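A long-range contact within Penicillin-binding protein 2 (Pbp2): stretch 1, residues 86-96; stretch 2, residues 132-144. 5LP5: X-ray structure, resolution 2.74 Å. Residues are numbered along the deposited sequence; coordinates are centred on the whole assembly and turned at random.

Stretch 1 86-96: EKIEIIQKFFP
Stretch 2 (132-144) PLYAKLIQTQGIF

How do the two stretches lie against each other? Residues 86-94 form a helix that begins earlier in the chain, and Phe-95 is the first residue to leave helical geometry (phi/psi -135/79). Stretch 2, helical through Tyr-134 to Leu-137, runs the opposite way along it: Leu-133 lies by Phe-94 (CA to CA 7.0 Å), Thr-140 by Ile-90 (CA to CA 9.1 Å) and Ile-143 by Lys-87 (CA to CA 8.1 Å). No hydrogen bond crosses the contact, which is mostly apolar packing and buries 486 Å² summed over both sides.

What does the beginning of stretch 2 offer the two phenylalanines? Leu-133 (chi1 m, chi2 t) points toward stretch 1, and its forked end reaches both. Its CD2 sits 3.8 Å from Phe-94 O and 4.1 Å from Phe-94 CB, while Leu-133 CD1 lies 3.8 Å from Phe-95 CE1. Phe-95 (chi1 -51°, chi2 -90°) leaves its backbone sideways, but its ring end comes nearer. Leu-133 O accepts a backbone hydrogen bond from Leu-137 N at 3.0 Å, within the helical turn that brings Lys-136 and Leu-137 to the same contact.

How is the Phe-94 ring held? With chi1 -61° and chi2 -52°, it gives up 112 Å², the largest share of any residue here. Lys-136 (m, t, m, then chi4 142°) lays CB 3.7 Å from Phe-94 CE1; chi3 near -85° turns the chain back, so that Lys-136 NZ also comes to 4.2 Å from Phe-94 CD1. Leu-137 (chi1 -89°, chi2 59°) starts sideways, yet its CD1 lies over one ring face in a CH-pi contact, 3.5 Å from the Phe-94 ring centroid and 16° off the normal; Leu-137 CD1 to Phe-94 CD2 is 3.4 Å.

How does the chain turn after the helix of stretch 2 to meet Ile-90 and Lys-87? Thr-140 (phi/psi -98/123, chi1 p) donates from OG1 to Leu-137 O at 3.0 Å, leaving its methyl CG2 4.5 Å from Ile-90 CG2. A type I beta turn runs from Thr-140 to Ile-143, with Gln-141 at -61/-45 and Gly-142 at -95/28. Glycine suits its place: an ideal CB would point toward stretch 1 and fall 2.6 Å from Lys-87 NZ, a clash. Lys-87, chi1 m and otherwise extended, brings NZ to 3.8 Å from Gly-142 O.

What closes the far end? Ile-143 (phi/psi -128/128, chi1 m, chi2 t) is buried and has 72 Å² covered by stretch 1. Its slender CD1 tip reaches Ile-90 CG2 at 3.9 Å and Ile-91 CG1 at 4.4 Å; both these isoleucines are also m, t.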

# COMPACT_ATOMS: atom_id res chain seq x y z
N GLU A 86 -23.96 -21.86 6.49
CA GLU A 86 -24.27 -21.19 7.75
C GLU A 86 -23.28 -20.07 8.06
O GLU A 86 -23.65 -19.07 8.67
CB GLU A 86 -24.34 -22.23 8.87
CG GLU A 86 -25.53 -23.16 8.68
CD GLU A 86 -25.44 -24.42 9.50
OE1 GLU A 86 -24.53 -24.53 10.35
OE2 GLU A 86 -26.29 -25.31 9.30
N LYS A 87 -22.04 -20.23 7.61
CA LYS A 87 -21.02 -19.19 7.76
C LYS A 87 -21.21 -18.05 6.79
O LYS A 87 -20.94 -16.90 7.12
CB LYS A 87 -19.62 -19.77 7.64
CG LYS A 87 -19.25 -20.60 8.85
CD LYS A 87 -17.80 -21.04 8.84
CE LYS A 87 -17.46 -21.87 10.07
NZ LYS A 87 -16.13 -22.52 9.94
N ILE A 88 -21.68 -18.34 5.58
CA ILE A 88 -21.98 -17.29 4.61
C ILE A 88 -23.19 -16.45 5.05
O ILE A 88 -23.26 -15.26 4.75
CB ILE A 88 -22.17 -17.86 3.19
CG1 ILE A 88 -20.81 -18.30 2.62
CG2 ILE A 88 -22.84 -16.85 2.26
CD1 ILE A 88 -20.89 -19.23 1.43
N GLU A 89 -24.13 -17.09 5.75
CA GLU A 89 -25.26 -16.36 6.35
C GLU A 89 -24.74 -15.36 7.37
O GLU A 89 -25.22 -14.23 7.44
CB GLU A 89 -26.25 -17.31 7.04
CG GLU A 89 -27.18 -18.08 6.13
CD GLU A 89 -28.12 -19.00 6.89
OE1 GLU A 89 -27.91 -19.26 8.09
OE2 GLU A 89 -29.08 -19.48 6.26
N ILE A 90 -23.77 -15.81 8.17
CA ILE A 90 -23.11 -14.95 9.17
C ILE A 90 -22.40 -13.78 8.47
O ILE A 90 -22.50 -12.65 8.91
CB ILE A 90 -22.13 -15.75 10.07
CG1 ILE A 90 -22.90 -16.69 11.02
CG2 ILE A 90 -21.29 -14.81 10.92
CD1 ILE A 90 -22.03 -17.56 11.90
N ILE A 91 -21.70 -14.06 7.38
CA ILE A 91 -20.99 -13.03 6.64
C ILE A 91 -21.94 -12.12 5.86
O ILE A 91 -21.61 -10.98 5.57
CB ILE A 91 -19.92 -13.65 5.74
CG1 ILE A 91 -18.84 -14.28 6.63
CG2 ILE A 91 -19.28 -12.61 4.82
CD1 ILE A 91 -17.91 -15.24 5.93
N GLN A 92 -23.13 -12.63 5.53
CA GLN A 92 -24.19 -11.80 4.95
C GLN A 92 -24.62 -10.69 5.91
O GLN A 92 -24.78 -9.53 5.52
CB GLN A 92 -25.41 -12.67 4.56
CG GLN A 92 -26.62 -11.91 4.00
CD GLN A 92 -26.34 -11.20 2.69
OE1 GLN A 92 -25.56 -11.69 1.87
NE2 GLN A 92 -26.96 -10.05 2.49
N LYS A 93 -24.80 -11.04 7.18
CA LYS A 93 -25.18 -10.05 8.19
C LYS A 93 -24.19 -8.88 8.19
O LYS A 93 -24.62 -7.74 8.16
CB LYS A 93 -25.27 -10.68 9.59
CG LYS A 93 -26.52 -11.53 9.83
CD LYS A 93 -26.42 -12.36 11.10
CE LYS A 93 -27.23 -13.65 11.02
NZ LYS A 93 -26.79 -14.61 12.06
N PHE A 94 -22.89 -9.16 8.17
CA PHE A 94 -21.85 -8.11 8.28
C PHE A 94 -21.70 -7.29 7.02
O PHE A 94 -21.17 -6.19 7.05
CB PHE A 94 -20.47 -8.71 8.62
CG PHE A 94 -20.42 -9.45 9.93
CD1 PHE A 94 -20.87 -8.86 11.09
CD2 PHE A 94 -19.91 -10.72 9.99
CE1 PHE A 94 -20.83 -9.54 12.29
CE2 PHE A 94 -19.86 -11.41 11.18
CZ PHE A 94 -20.32 -10.82 12.34
N PHE A 95 -22.14 -7.83 5.89
CA PHE A 95 -22.10 -7.10 4.61
C PHE A 95 -23.44 -7.29 3.91
O PHE A 95 -23.57 -8.11 3.01
CB PHE A 95 -20.94 -7.62 3.75
CG PHE A 95 -19.64 -7.64 4.48
CD1 PHE A 95 -18.81 -6.54 4.45
CD2 PHE A 95 -19.27 -8.74 5.24
CE1 PHE A 95 -17.61 -6.55 5.14
CE2 PHE A 95 -18.09 -8.75 5.94
CZ PHE A 95 -17.24 -7.65 5.88
N PRO A 96 -24.46 -6.53 4.33
CA PRO A 96 -25.80 -6.74 3.79
C PRO A 96 -25.90 -6.22 2.36
O PRO A 96 -26.91 -6.43 1.70
CB PRO A 96 -26.70 -5.93 4.74
CG PRO A 96 -25.82 -4.86 5.30
CD PRO A 96 -24.39 -5.35 5.22
N PRO A 132 -16.39 -1.01 12.95
CA PRO A 132 -17.37 -1.68 13.83
C PRO A 132 -17.45 -3.20 13.68
O PRO A 132 -18.01 -3.86 14.53
CB PRO A 132 -18.70 -1.06 13.41
CG PRO A 132 -18.49 -0.57 12.01
CD PRO A 132 -17.03 -0.42 11.77
N LEU A 133 -16.87 -3.75 12.62
CA LEU A 133 -16.94 -5.18 12.33
C LEU A 133 -15.84 -6.02 12.95
O LEU A 133 -16.08 -7.14 13.32
CB LEU A 133 -16.91 -5.42 10.82
CG LEU A 133 -17.93 -4.65 9.99
CD1 LEU A 133 -17.60 -4.73 8.51
CD2 LEU A 133 -19.33 -5.17 10.25
N TYR A 134 -14.62 -5.50 13.07
CA TYR A 134 -13.50 -6.34 13.48
C TYR A 134 -13.83 -7.15 14.74
O TYR A 134 -13.67 -8.34 14.77
CB TYR A 134 -12.22 -5.55 13.66
CG TYR A 134 -11.05 -6.42 14.06
CD1 TYR A 134 -10.24 -6.99 13.12
CD2 TYR A 134 -10.76 -6.68 15.40
CE1 TYR A 134 -9.17 -7.80 13.48
CE2 TYR A 134 -9.70 -7.49 15.75
CZ TYR A 134 -8.92 -8.04 14.79
OH TYR A 134 -7.88 -8.82 15.16
N ALA A 135 -14.32 -6.51 15.78
CA ALA A 135 -14.63 -7.23 17.03
C ALA A 135 -15.71 -8.31 16.90
O ALA A 135 -15.65 -9.35 17.56
CB ALA A 135 -15.03 -6.23 18.11
N LYS A 136 -16.70 -8.06 16.06
CA LYS A 136 -17.78 -9.01 15.88
C LYS A 136 -17.31 -10.23 15.10
O LYS A 136 -17.71 -11.35 15.40
CB LYS A 136 -18.95 -8.31 15.22
CG LYS A 136 -19.52 -7.23 16.13
CD LYS A 136 -20.92 -6.75 15.75
CE LYS A 136 -20.88 -5.67 14.68
NZ LYS A 136 -22.01 -5.80 13.70
N LEU A 137 -16.43 -10.02 14.13
CA LEU A 137 -15.82 -11.13 13.40
C LEU A 137 -14.95 -12.01 14.30
O LEU A 137 -14.88 -13.22 14.13
CB LEU A 137 -15.01 -10.61 12.21
CG LEU A 137 -15.80 -10.44 10.90
CD1 LEU A 137 -16.97 -9.48 11.08
CD2 LEU A 137 -14.91 -9.97 9.76
N ILE A 138 -14.31 -11.40 15.28
CA ILE A 138 -13.44 -12.10 16.21
C ILE A 138 -14.21 -13.03 17.15
O ILE A 138 -13.63 -13.95 17.69
CB ILE A 138 -12.59 -11.08 17.01
CG1 ILE A 138 -11.43 -10.59 16.16
CG2 ILE A 138 -12.06 -11.65 18.33
CD1 ILE A 138 -10.63 -11.72 15.55
N GLN A 139 -15.50 -12.79 17.33
CA GLN A 139 -16.31 -13.58 18.26
C GLN A 139 -16.66 -14.94 17.69
O GLN A 139 -16.99 -15.84 18.44
CB GLN A 139 -17.62 -12.87 18.60
CG GLN A 139 -17.45 -11.52 19.23
CD GLN A 139 -16.45 -11.50 20.36
OE1 GLN A 139 -16.63 -12.15 21.38
NE2 GLN A 139 -15.42 -10.72 20.20
N THR A 140 -16.61 -15.08 16.36
CA THR A 140 -16.97 -16.35 15.71
C THR A 140 -15.71 -17.15 15.38
O THR A 140 -14.81 -16.65 14.68
CB THR A 140 -17.81 -16.07 14.45
OG1 THR A 140 -17.10 -15.18 13.58
CG2 THR A 140 -19.15 -15.39 14.83
N GLN A 141 -15.64 -18.39 15.90
CA GLN A 141 -14.37 -19.15 15.99
C GLN A 141 -13.70 -19.43 14.64
O GLN A 141 -12.49 -19.26 14.51
CB GLN A 141 -14.56 -20.48 16.76
CG GLN A 141 -14.43 -20.36 18.28
CD GLN A 141 -14.86 -21.62 19.06
OE1 GLN A 141 -15.72 -22.39 18.64
NE2 GLN A 141 -14.26 -21.80 20.24
N GLY A 142 -14.47 -19.85 13.65
CA GLY A 142 -13.88 -20.19 12.35
C GLY A 142 -13.89 -19.10 11.28
O GLY A 142 -13.92 -19.41 10.09
N ILE A 143 -13.87 -17.83 11.69
CA ILE A 143 -13.90 -16.73 10.73
C ILE A 143 -12.76 -15.74 10.97
O ILE A 143 -12.58 -15.24 12.08
CB ILE A 143 -15.24 -15.98 10.73
CG1 ILE A 143 -16.38 -16.94 10.41
CG2 ILE A 143 -15.23 -14.87 9.70
CD1 ILE A 143 -17.76 -16.31 10.39
N PHE A 144 -12.01 -15.46 9.90
CA PHE A 144 -10.76 -14.71 9.96
C PHE A 144 -10.88 -13.42 9.15
O PHE A 144 -11.54 -13.37 8.13
CB PHE A 144 -9.61 -15.58 9.42
CG PHE A 144 -9.39 -16.85 10.20
CD1 PHE A 144 -8.24 -17.02 10.96
CD2 PHE A 144 -10.31 -17.90 10.14
CE1 PHE A 144 -8.02 -18.19 11.68
CE2 PHE A 144 -10.12 -19.06 10.87
CZ PHE A 144 -8.97 -19.21 11.64